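Local coordinates for protease Do-like 1, chloroplastic (Arabidopsis thaliana, PDB 3QO6), which acts as a chloroplast serine protease required at high temperature and may degrade damaged proteins, at residues 27-32 and 115-120; 54-59 and 134-139; 79-84 and 103-108; 83-88 and 111-116. All coordinates share one frame; numbering follows the deposited sequence.

Interaction 1: 27-32 and 115-120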
loop_
_atom_site.group_PDB
_atom_site.type_symbol
_atom_site.label_atom_id
_atom_site.label_comp_id
_atom_site.label_asym_id
_atom_site.label_seq_id
_atom_site.Cartn_x
_atom_site.Cartn_y
_atom_site.Cartn_z
ATOM N N THR B 27 41.326 -2.808 11.190
ATOM C CA THR B 27 40.577 -2.951 9.938
ATOM C C THR B 27 41.143 -4.082 9.086
ATOM O O THR B 27 40.406 -4.723 8.351
ATOM C CB THR B 27 40.513 -1.626 9.110
ATOM O OG1 THR B 27 39.689 -1.831 7.955
ATOM C CG2 THR B 27 41.864 -1.189 8.660
ATOM N N PRO B 28 42.462 -4.352 9.183
ATOM C CA PRO B 28 43.046 -5.438 8.390
ATOM C C PRO B 28 42.427 -6.789 8.723
ATOM O O PRO B 28 42.296 -7.635 7.847
ATOM C CB PRO B 28 44.517 -5.370 8.758
ATOM C CG PRO B 28 44.729 -3.905 8.938
ATOM C CD PRO B 28 43.535 -3.549 9.799
ATOM N N SER B 29 42.034 -6.993 9.977
ATOM C CA SER B 29 41.408 -8.250 10.370
ATOM C C SER B 29 39.983 -8.421 9.851
ATOM O O SER B 29 39.406 -9.507 9.948
ATOM C CB SER B 29 41.346 -8.369 11.890
ATOM O OG SER B 29 42.631 -8.411 12.446
ATOM N N VAL B 30 39.397 -7.367 9.307
ATOM C CA VAL B 30 38.007 -7.477 8.859
ATOM C C VAL B 30 37.946 -7.856 7.396
ATOM O O VAL B 30 38.807 -7.453 6.631
ATOM C CB VAL B 30 37.202 -6.131 9.167
ATOM C CG1 VAL B 30 35.812 -6.177 8.593
ATOM C CG2 VAL B 30 37.091 -5.936 10.685
ATOM N N VAL B 31 36.933 -8.639 7.019
ATOM C CA VAL B 31 36.770 -9.081 5.635
ATOM C C VAL B 31 35.348 -8.869 5.106
ATOM O O VAL B 31 34.401 -8.735 5.902
ATOM C CB VAL B 31 37.115 -10.596 5.478
ATOM C CG1 VAL B 31 38.463 -10.881 6.130
ATOM C CG2 VAL B 31 35.992 -11.481 6.078
ATOM N N TYR B 32 35.214 -8.847 3.768
ATOM C CA TYR B 32 33.926 -8.688 3.096
ATOM C C TYR B 32 33.497 -10.102 2.623
ATOM O O TYR B 32 34.311 -10.851 2.125
ATOM C CB TYR B 32 34.105 -7.722 1.919
ATOM C CG TYR B 32 32.822 -7.149 1.310
ATOM C CD1 TYR B 32 32.629 -5.756 1.212
ATOM C CD2 TYR B 32 31.833 -7.986 0.769
ATOM C CE1 TYR B 32 31.483 -5.212 0.585
ATOM C CE2 TYR B 32 30.687 -7.463 0.143
ATOM C CZ TYR B 32 30.513 -6.077 0.051
ATOM O OH TYR B 32 29.372 -5.569 -0.553
ATOM N N ARG B 115 45.488 -11.259 9.731
ATOM C CA ARG B 115 45.639 -10.763 11.091
ATOM C C ARG B 115 44.464 -11.291 11.891
ATOM O O ARG B 115 43.320 -10.992 11.585
ATOM C CB ARG B 115 45.629 -9.230 11.118
ATOM C CG ARG B 115 45.755 -8.607 12.521
ATOM C CD ARG B 115 45.753 -7.063 12.482
ATOM N NE ARG B 115 45.962 -6.448 13.795
ATOM C CZ ARG B 115 45.002 -6.252 14.702
ATOM N NH1 ARG B 115 43.757 -6.617 14.439
ATOM N NH2 ARG B 115 45.283 -5.704 15.882
ATOM N N PRO B 116 44.721 -12.143 12.886
ATOM C CA PRO B 116 43.552 -12.613 13.640
ATOM C C PRO B 116 43.228 -11.531 14.696
ATOM O O PRO B 116 44.142 -11.070 15.391
ATOM C CB PRO B 116 44.042 -13.945 14.237
ATOM C CG PRO B 116 45.508 -13.714 14.424
ATOM C CD PRO B 116 45.917 -12.962 13.172
ATOM N N ILE B 117 41.962 -11.103 14.803
ATOM C CA ILE B 117 41.636 -10.058 15.778
ATOM C C ILE B 117 41.960 -10.539 17.156
ATOM O O ILE B 117 41.816 -11.707 17.462
ATOM C CB ILE B 117 40.135 -9.628 15.828
ATOM C CG1 ILE B 117 39.265 -10.759 15.336
ATOM C CG2 ILE B 117 39.908 -8.341 15.067
ATOM C CD1 ILE B 117 39.443 -12.022 16.123
ATOM N N PRO B 118 42.428 -9.631 18.004
ATOM C CA PRO B 118 42.767 -9.969 19.372
ATOM C C PRO B 118 41.454 -10.301 20.049
ATOM O O PRO B 118 40.520 -9.526 19.989
ATOM C CB PRO B 118 43.379 -8.679 19.894
ATOM C CG PRO B 118 43.952 -8.041 18.675
ATOM C CD PRO B 118 42.888 -8.277 17.655
ATOM N N VAL B 119 41.366 -11.453 20.688
ATOM C CA VAL B 119 40.135 -11.855 21.341
ATOM C C VAL B 119 39.998 -11.271 22.734
ATOM O O VAL B 119 40.855 -11.469 23.558
ATOM C CB VAL B 119 40.081 -13.372 21.443
ATOM C CG1 VAL B 119 38.940 -13.789 22.382
ATOM C CG2 VAL B 119 39.923 -13.972 20.040
ATOM N N GLY B 120 38.918 -10.561 23.011
ATOM C CA GLY B 120 38.761 -10.002 24.337
ATOM C C GLY B 120 37.863 -10.792 25.251
ATOM O O GLY B 120 37.599 -11.970 25.014
#
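Ser29 and Arg115 meet through one hydroxyl and two polar atoms of the arginine. Ser29 OG gives its proton to Arg115 O at 2.8 Å. It also accepts from Arg115 NH1 at 2.9 Å. The N-H...O angle of this second bond is 152°. The hydroxyl lies close to the plane of the guanidinium, at its edge. Toward the carbonyl it stands well above the plane of the C=O group. The arginine side chain runs out extended to NE, with CG anti to the backbone N (chi1 179°). CZ then turns off (chi4 -83°), and NH1 reaches the same hydroxyl that bonds Arg115 O. The hydroxyl is held between the two ends of this one residue.

The tight part of the contact is on the buried side. Ser29 CB packs on Ile117 CG2 at 3.5 Å, and both residues are shut off from solvent. Ile117 also rests on Phe58 and Trp60 of strand 47-61. The other side is looser. Pro28 and Arg115 are partly exposed, and Pro28 CB comes only to 4.3 Å from Arg115 CD. Arg115 NH1 has a second partner in Asn26 OD1, at the end of helix 14-26. An alanine in place of Arg115 would probably leave Asn26 OD1 and Ser29 OG without the NH1 donor, while the bond to the backbone carbonyl could remain.

The contact ties the start of strand 30-40, in the first barrel, to the connection that leads on to strand 130-135, as in the two-barrel chymotrypsin-like fold.

Interaction 2: 54-59 and 134-139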
loop_
_atom_site.group_PDB
_atom_site.type_symbol
_atom_site.label_atom_id
_atom_site.label_comp_id
_atom_site.label_asym_id
_atom_site.label_seq_id
_atom_site.Cartn_x
_atom_site.Cartn_y
_atom_site.Cartn_z
ATOM N N SER B 54 25.403 -9.481 0.961
ATOM C CA SER B 54 26.689 -8.892 1.334
ATOM C C SER B 54 26.779 -8.851 2.876
ATOM O O SER B 54 25.814 -8.497 3.573
ATOM C CB SER B 54 26.816 -7.476 0.744
ATOM O OG SER B 54 27.916 -6.766 1.295
ATOM N N GLY B 55 27.937 -9.236 3.401
ATOM C CA GLY B 55 28.130 -9.236 4.835
ATOM C C GLY B 55 29.600 -9.123 5.194
ATOM O O GLY B 55 30.449 -8.902 4.316
ATOM N N SER B 56 29.907 -9.233 6.486
ATOM C CA SER B 56 31.298 -9.165 6.898
ATOM C C SER B 56 31.690 -10.308 7.799
ATOM O O SER B 56 30.878 -11.192 8.109
ATOM C CB SER B 56 31.626 -7.829 7.584
ATOM O OG SER B 56 30.461 -7.208 8.064
ATOM N N GLY B 57 32.959 -10.275 8.184
ATOM C CA GLY B 57 33.537 -11.271 9.061
ATOM C C GLY B 57 34.922 -10.787 9.433
ATOM O O GLY B 57 35.378 -9.727 8.984
ATOM N N PHE B 58 35.600 -11.553 10.268
ATOM C CA PHE B 58 36.939 -11.194 10.678
ATOM C C PHE B 58 37.791 -12.449 10.662
ATOM O O PHE B 58 37.271 -13.550 10.651
ATOM C CB PHE B 58 36.917 -10.550 12.072
ATOM C CG PHE B 58 36.001 -11.232 13.042
ATOM C CD1 PHE B 58 34.626 -11.039 12.970
ATOM C CD2 PHE B 58 36.512 -12.092 14.026
ATOM C CE1 PHE B 58 33.770 -11.698 13.868
ATOM C CE2 PHE B 58 35.668 -12.754 14.930
ATOM C CZ PHE B 58 34.307 -12.564 14.853
ATOM N N VAL B 59 39.102 -12.274 10.631
ATOM C CA VAL B 59 40.031 -13.394 10.618
ATOM C C VAL B 59 40.175 -13.927 12.027
ATOM O O VAL B 59 40.489 -13.173 12.967
ATOM C CB VAL B 59 41.407 -12.937 10.121
ATOM C CG1 VAL B 59 42.487 -13.823 10.664
ATOM C CG2 VAL B 59 41.431 -12.958 8.623
ATOM N N ILE B 134 33.001 -2.391 13.019
ATOM C CA ILE B 134 33.553 -2.306 11.693
ATOM C C ILE B 134 32.806 -3.367 10.916
ATOM O O ILE B 134 32.657 -4.492 11.389
ATOM C CB ILE B 134 35.039 -2.613 11.667
ATOM C CG1 ILE B 134 35.783 -1.669 12.599
ATOM C CG2 ILE B 134 35.583 -2.451 10.250
ATOM C CD1 ILE B 134 37.287 -1.975 12.695
ATOM N N GLY B 135 32.319 -2.989 9.736
ATOM C CA GLY B 135 31.570 -3.900 8.887
ATOM C C GLY B 135 31.403 -3.311 7.492
ATOM O O GLY B 135 32.192 -2.447 7.087
ATOM N N ASN B 136 30.373 -3.769 6.770
ATOM C CA ASN B 136 30.086 -3.307 5.408
ATOM C C ASN B 136 28.607 -3.015 5.158
ATOM O O ASN B 136 27.962 -3.681 4.351
ATOM C CB ASN B 136 30.543 -4.339 4.374
ATOM C CG ASN B 136 31.967 -4.795 4.596
ATOM O OD1 ASN B 136 32.899 -3.997 4.541
ATOM N ND2 ASN B 136 32.140 -6.089 4.863
ATOM N N PRO B 137 28.043 -2.019 5.854
ATOM C CA PRO B 137 26.631 -1.703 5.634
ATOM C C PRO B 137 26.447 -1.124 4.242
ATOM O O PRO B 137 27.278 -0.347 3.770
ATOM C CB PRO B 137 26.344 -0.670 6.715
ATOM C CG PRO B 137 27.700 0.040 6.862
ATOM C CD PRO B 137 28.645 -1.123 6.865
ATOM N N PHE B 138 25.376 -1.508 3.567
ATOM C CA PHE B 138 25.135 -0.969 2.233
ATOM C C PHE B 138 26.341 -1.090 1.309
ATOM O O PHE B 138 26.500 -0.276 0.400
ATOM C CB PHE B 138 24.745 0.509 2.340
ATOM C CG PHE B 138 23.638 0.763 3.319
ATOM C CD1 PHE B 138 23.791 1.701 4.339
ATOM C CD2 PHE B 138 22.458 0.034 3.250
ATOM C CE1 PHE B 138 22.783 1.911 5.288
ATOM C CE2 PHE B 138 21.434 0.235 4.196
ATOM C CZ PHE B 138 21.606 1.178 5.214
ATOM N N GLY B 139 27.194 -2.080 1.550
ATOM C CA GLY B 139 28.368 -2.279 0.719
ATOM C C GLY B 139 29.528 -1.326 0.923
ATOM O O GLY B 139 30.517 -1.393 0.181
#
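The backbones of Ser56 and Gly135 come near each other, with CA atoms 5.6 Å apart, but no backbone hydrogen bond joins the two segments, and by Ser54 and Gly139 the CA atoms are 6.9 Å apart. Side chains therefore make the link.

Asn136 carries most of it. Its CG is anti to the carbonyl carbon (chi1 -50°), and its amide points across to strand 47-61. There ND2 gives a weak hydrogen bond to Gly55 O at 3.3 Å, with an N-H...O angle of 146°. The same nitrogen packs against Ser56 CB, also at 3.3 Å. At the other end of the amide, OD1 accepts from His142 N, so both ends of the flat group have partners and its rotation is restrained.

Ser56 covers the neighbouring glycine. Its OG lies 3.6 Å from Gly135 CA. Ser56 OG bonds the loop before strand 183-186: to Ser180 O, and weakly to Gly178 O and Asn179 O. Ser54 OG pairs with Tyr32 OH. Beyond Asn136, Phe138 packs on the bound peptide and on Val208 of a neighbouring subunit.

Gly55 lies near Ser180, the predicted charge-relay serine, about 6 Å from its side chain and without touching it. The contact joins a strand of the first barrel to the end of a strand of the second. In chymotrypsin-like proteases the active-site cleft lies at this junction between barrels.

Interaction 3: 79-84 and 103-108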
loop_
_atom_site.group_PDB
_atom_site.type_symbol
_atom_site.label_atom_id
_atom_site.label_comp_id
_atom_site.label_asym_id
_atom_site.label_seq_id
_atom_site.Cartn_x
_atom_site.Cartn_y
_atom_site.Cartn_z
ATOM N N LEU B 79 30.420 -18.876 -1.919
ATOM C CA LEU B 79 30.705 -17.687 -1.147
ATOM C C LEU B 79 32.163 -17.398 -1.252
ATOM O O LEU B 79 32.983 -18.309 -1.303
ATOM C CB LEU B 79 30.258 -17.844 0.313
ATOM C CG LEU B 79 30.407 -19.179 1.026
ATOM C CD1 LEU B 79 31.803 -19.270 1.629
ATOM C CD2 LEU B 79 29.340 -19.318 2.109
ATOM N N ARG B 80 32.469 -16.106 -1.317
ATOM C CA ARG B 80 33.836 -15.623 -1.454
ATOM C C ARG B 80 34.124 -14.543 -0.423
ATOM O O ARG B 80 33.292 -13.661 -0.191
ATOM C CB ARG B 80 34.019 -15.022 -2.851
ATOM C CG ARG B 80 33.286 -15.774 -3.966
ATOM C CD ARG B 80 33.529 -15.167 -5.366
ATOM N NE ARG B 80 34.953 -14.993 -5.703
ATOM C CZ ARG B 80 35.915 -15.878 -5.433
ATOM N NH1 ARG B 80 35.617 -17.015 -4.808
ATOM N NH2 ARG B 80 37.175 -15.635 -5.796
ATOM N N VAL B 81 35.293 -14.605 0.194
ATOM C CA VAL B 81 35.660 -13.578 1.154
ATOM C C VAL B 81 36.703 -12.648 0.527
ATOM O O VAL B 81 37.655 -13.115 -0.081
ATOM C CB VAL B 81 36.260 -14.167 2.474
ATOM C CG1 VAL B 81 35.288 -15.114 3.132
ATOM C CG2 VAL B 81 37.546 -14.864 2.190
ATOM N N THR B 82 36.514 -11.334 0.643
ATOM C CA THR B 82 37.494 -10.389 0.120
ATOM C C THR B 82 38.257 -9.859 1.316
ATOM O O THR B 82 37.662 -9.466 2.318
ATOM C CB THR B 82 36.869 -9.178 -0.568
ATOM O OG1 THR B 82 36.027 -9.597 -1.643
ATOM C CG2 THR B 82 37.966 -8.297 -1.126
ATOM N N LEU B 83 39.573 -9.842 1.220
ATOM C CA LEU B 83 40.369 -9.363 2.324
ATOM C C LEU B 83 40.656 -7.879 2.161
ATOM O O LEU B 83 40.328 -7.285 1.127
ATOM C CB LEU B 83 41.670 -10.173 2.414
ATOM C CG LEU B 83 41.616 -11.403 3.332
ATOM C CD1 LEU B 83 40.323 -12.166 3.122
ATOM C CD2 LEU B 83 42.807 -12.292 3.057
ATOM N N ALA B 84 41.259 -7.295 3.197
ATOM C CA ALA B 84 41.606 -5.885 3.237
ATOM C C ALA B 84 42.091 -5.379 1.890
ATOM O O ALA B 84 41.436 -4.543 1.284
ATOM C CB ALA B 84 42.671 -5.652 4.307
ATOM N N ALA B 103 29.021 -18.708 12.515
ATOM C CA ALA B 103 29.470 -19.602 11.462
ATOM C C ALA B 103 30.961 -19.480 11.223
ATOM O O ALA B 103 31.534 -18.403 11.396
ATOM C CB ALA B 103 28.727 -19.312 10.192
ATOM N N VAL B 104 31.609 -20.580 10.850
ATOM C CA VAL B 104 33.040 -20.493 10.569
ATOM C C VAL B 104 33.376 -20.875 9.138
ATOM O O VAL B 104 32.852 -21.835 8.600
ATOM C CB VAL B 104 33.884 -21.362 11.492
ATOM C CG1 VAL B 104 35.340 -21.108 11.178
ATOM C CG2 VAL B 104 33.593 -21.036 12.944
ATOM N N LEU B 105 34.259 -20.103 8.533
ATOM C CA LEU B 105 34.669 -20.335 7.165
ATOM C C LEU B 105 36.161 -20.572 7.140
ATOM O O LEU B 105 36.868 -20.283 8.120
ATOM C CB LEU B 105 34.353 -19.110 6.321
ATOM C CG LEU B 105 33.113 -19.031 5.431
ATOM C CD1 LEU B 105 31.913 -19.754 6.002
ATOM C CD2 LEU B 105 32.814 -17.560 5.217
ATOM N N ARG B 106 36.637 -21.118 6.024
ATOM C CA ARG B 106 38.062 -21.350 5.844
ATOM C C ARG B 106 38.408 -20.955 4.432
ATOM O O ARG B 106 37.631 -21.180 3.491
ATOM C CB ARG B 106 38.440 -22.817 6.055
ATOM C CG ARG B 106 39.927 -23.024 6.376
ATOM C CD ARG B 106 40.416 -24.468 6.115
ATOM N NE ARG B 106 41.811 -24.646 6.544
ATOM C CZ ARG B 106 42.191 -25.263 7.669
ATOM N NH1 ARG B 106 41.281 -25.787 8.493
ATOM N NH2 ARG B 106 43.480 -25.333 7.993
ATOM N N ILE B 107 39.561 -20.321 4.293
ATOM C CA ILE B 107 40.048 -19.914 2.993
ATOM C C ILE B 107 41.522 -20.276 2.915
ATOM O O ILE B 107 42.208 -20.411 3.939
ATOM C CB ILE B 107 39.870 -18.386 2.716
ATOM C CG1 ILE B 107 40.646 -17.556 3.732
ATOM C CG2 ILE B 107 38.398 -18.027 2.704
ATOM C CD1 ILE B 107 40.783 -16.097 3.339
ATOM N N ASP B 108 41.984 -20.448 1.680
ATOM C CA ASP B 108 43.363 -20.802 1.356
ATOM C C ASP B 108 44.106 -19.499 1.101
ATOM O O ASP B 108 44.151 -19.027 -0.037
ATOM C CB ASP B 108 43.365 -21.658 0.083
ATOM C CG ASP B 108 44.745 -22.149 -0.299
ATOM O OD1 ASP B 108 44.908 -22.591 -1.457
ATOM O OD2 ASP B 108 45.663 -22.104 0.555
#
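Ile107 touches Val81 with both branches and Leu83 with CD1. From CB the short branch leads to CG2, which lies 3.3 Å from Val81 CG2. The two side chains are inclined to each other here. The longer branch starts with CG1 set between the backbone N and the carbonyl carbon (chi1 61°). It then extends to CD1 (chi2 167°). CD1 lies 3.6 Å from Val81 CG2, so that one valine methyl touches both branches. CD1 also meets Leu83 CD1 tip to tip at 4.0 Å.

Leu105, two residues before Ile107, continues the row. Its CG is 4.0 Å from Leu79 CD1, and its CD2 is 4.1 Å from Val81 CG1. Val81 thus spends one methyl on each of the two partners. All five residues are buried and the contact is purely apolar.

The strands do not pair. The axes of segments 79-82 and 103-107 approach to 8.7 Å, at 74° between their directions, and the side chains of the two strands meet between them. Ile33 of strand 30-40 joins Val81 and Leu105, while Ile66 and Ile73 also pack on Leu105. This is the hydrophobic interior of the six-stranded antiparallel barrel, the first of the two barrels of the chymotrypsin-like fold.

Interaction 4: 83-88 and 111-116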
loop_
_atom_site.group_PDB
_atom_site.type_symbol
_atom_site.label_atom_id
_atom_site.label_comp_id
_atom_site.label_asym_id
_atom_site.label_seq_id
_atom_site.Cartn_x
_atom_site.Cartn_y
_atom_site.Cartn_z
ATOM N N LEU B 83 39.573 -9.842 1.220
ATOM C CA LEU B 83 40.369 -9.363 2.324
ATOM C C LEU B 83 40.656 -7.879 2.161
ATOM O O LEU B 83 40.328 -7.285 1.127
ATOM C CB LEU B 83 41.670 -10.173 2.414
ATOM C CG LEU B 83 41.616 -11.403 3.332
ATOM C CD1 LEU B 83 40.323 -12.166 3.122
ATOM C CD2 LEU B 83 42.807 -12.292 3.057
ATOM N N ALA B 84 41.259 -7.295 3.197
ATOM C CA ALA B 84 41.606 -5.885 3.237
ATOM C C ALA B 84 42.091 -5.379 1.890
ATOM O O ALA B 84 41.436 -4.543 1.284
ATOM C CB ALA B 84 42.671 -5.652 4.307
ATOM N N ASP B 85 43.232 -5.900 1.429
ATOM C CA ASP B 85 43.854 -5.509 0.149
ATOM C C ASP B 85 43.043 -5.766 -1.117
ATOM O O ASP B 85 43.521 -5.508 -2.206
ATOM C CB ASP B 85 45.180 -6.223 -0.024
ATOM C CG ASP B 85 45.029 -7.734 0.025
ATOM O OD1 ASP B 85 44.040 -8.250 -0.534
ATOM O OD2 ASP B 85 45.902 -8.407 0.616
ATOM N N GLN B 86 41.835 -6.296 -0.974
ATOM C CA GLN B 86 40.948 -6.586 -2.102
ATOM C C GLN B 86 41.139 -7.928 -2.819
ATOM O O GLN B 86 40.391 -8.252 -3.748
ATOM C CB GLN B 86 40.990 -5.447 -3.108
ATOM C CG GLN B 86 40.529 -4.134 -2.509
ATOM C CD GLN B 86 39.215 -4.272 -1.752
ATOM O OE1 GLN B 86 38.213 -4.750 -2.296
ATOM N NE2 GLN B 86 39.215 -3.849 -0.489
ATOM N N THR B 87 42.128 -8.709 -2.391
ATOM C CA THR B 87 42.343 -10.020 -2.978
ATOM C C THR B 87 41.154 -10.880 -2.538
ATOM O O THR B 87 40.952 -11.084 -1.350
ATOM C CB THR B 87 43.656 -10.642 -2.463
ATOM O OG1 THR B 87 43.608 -10.760 -1.037
ATOM C CG2 THR B 87 44.852 -9.768 -2.859
ATOM N N THR B 88 40.353 -11.363 -3.481
ATOM C CA THR B 88 39.193 -12.185 -3.139
ATOM C C THR B 88 39.476 -13.690 -3.193
ATOM O O THR B 88 40.144 -14.166 -4.105
ATOM C CB THR B 88 37.974 -11.854 -4.054
ATOM O OG1 THR B 88 36.904 -12.761 -3.753
ATOM C CG2 THR B 88 38.340 -11.960 -5.560
ATOM N N LYS B 111 49.468 -16.812 5.024
ATOM C CA LYS B 111 49.521 -16.390 6.427
ATOM C C LYS B 111 49.944 -14.941 6.680
ATOM O O LYS B 111 49.656 -14.386 7.743
ATOM C CB LYS B 111 50.446 -17.327 7.218
ATOM C CG LYS B 111 50.150 -18.816 7.015
ATOM C CD LYS B 111 51.164 -19.708 7.731
ATOM C CE LYS B 111 51.333 -21.065 7.015
ATOM N NZ LYS B 111 51.925 -20.958 5.631
ATOM N N ASN B 112 50.617 -14.326 5.715
ATOM C CA ASN B 112 51.083 -12.946 5.870
ATOM C C ASN B 112 49.961 -11.919 5.718
ATOM O O ASN B 112 50.052 -10.818 6.265
ATOM C CB ASN B 112 52.202 -12.618 4.854
ATOM C CG ASN B 112 51.661 -12.253 3.460
ATOM O OD1 ASN B 112 51.148 -13.107 2.732
ATOM N ND2 ASN B 112 51.775 -10.972 3.094
ATOM N N LYS B 113 48.929 -12.278 4.962
ATOM C CA LYS B 113 47.799 -11.398 4.728
ATOM C C LYS B 113 46.638 -11.738 5.658
ATOM O O LYS B 113 45.479 -11.506 5.330
ATOM C CB LYS B 113 47.375 -11.519 3.270
ATOM C CG LYS B 113 48.385 -10.928 2.306
ATOM C CD LYS B 113 48.054 -11.259 0.860
ATOM C CE LYS B 113 46.563 -11.127 0.558
ATOM N NZ LYS B 113 46.256 -11.266 -0.898
ATOM N N LEU B 114 46.968 -12.276 6.830
ATOM C CA LEU B 114 45.982 -12.674 7.822
ATOM C C LEU B 114 46.285 -12.213 9.249
ATOM O O LEU B 114 47.208 -12.717 9.905
ATOM C CB LEU B 114 45.818 -14.203 7.843
ATOM C CG LEU B 114 45.168 -14.894 6.642
ATOM C CD1 LEU B 114 45.179 -16.397 6.843
ATOM C CD2 LEU B 114 43.735 -14.415 6.472
ATOM N N ARG B 115 45.488 -11.259 9.731
ATOM C CA ARG B 115 45.639 -10.763 11.091
ATOM C C ARG B 115 44.464 -11.291 11.891
ATOM O O ARG B 115 43.320 -10.992 11.585
ATOM C CB ARG B 115 45.629 -9.230 11.118
ATOM C CG ARG B 115 45.755 -8.607 12.521
ATOM C CD ARG B 115 45.753 -7.063 12.482
ATOM N NE ARG B 115 45.962 -6.448 13.795
ATOM C CZ ARG B 115 45.002 -6.252 14.702
ATOM N NH1 ARG B 115 43.757 -6.617 14.439
ATOM N NH2 ARG B 115 45.283 -5.704 15.882
ATOM N N PRO B 116 44.721 -12.143 12.886
ATOM C CA PRO B 116 43.552 -12.613 13.640
ATOM C C PRO B 116 43.228 -11.531 14.696
ATOM O O PRO B 116 44.142 -11.070 15.391
ATOM C CB PRO B 116 44.042 -13.945 14.237
ATOM C CG PRO B 116 45.508 -13.714 14.424
ATOM C CD PRO B 116 45.917 -12.962 13.172
#
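Lys113 bends toward Thr87 and Asp85 at its third torsion. That turn (chi3 42°) places CE, and an extended last torsion (chi4 172°) carries NZ on to Thr87. Asp85 has CG between its backbone N and carbonyl carbon (chi1 58°), which places CG on the lysine side. NZ gives a hydrogen bond to Thr87 OG1 at 2.7 Å, and the two side chains meet tip to tip. Asp85 comes across the lysine at about a right angle, and OD2 forms a salt bridge with NZ at 3.3 Å. Asp85 itself is exposed.

The acceptors sit on the hairpin loop between strands 78-82 and 88-97. A type I beta turn runs from Leu83 to Gln86, closed by Gln86 N on Leu83 O at 2.8 Å. Asp85 OD1 also accepts from Thr87 N in an Asx turn, although the position of OD1 is less certain. An alanine in place of Lys113 would probably leave the Asp85 carboxylate without its salt-bridge mate and Thr87 OG1 without this donor.

Beside the polar cluster the contact turns apolar. Leu83 CD2 lies 3.6 Å from Lys113 O and 4.1 Å from Leu114 CD2. Leu114 packs in turn on Val59 of strand 47-61.

All four contacts involve the first barrel. Interactions 1 and 2 meet where strands 30-40 and 47-61 pair, with Val31 N 2.7 Å from Gly57 O. Interactions 1 and 3 meet at the next seam, where Tyr32 O is 2.7 Å from Thr82 N. Interactions 3 and 4 share Leu83, which uses CD1 in the first and CD2 in the second. Arg115 and Pro116 belong to the segments of both interactions 1 and 4. Interaction 2 lies closest to the predicted charge-relay residues. In interaction 3, Leu105 is about 11 Å from Asp101 and Leu79 about 11 Å from His71, side chain to side chain. Interactions 1 and 4 lie away from that site.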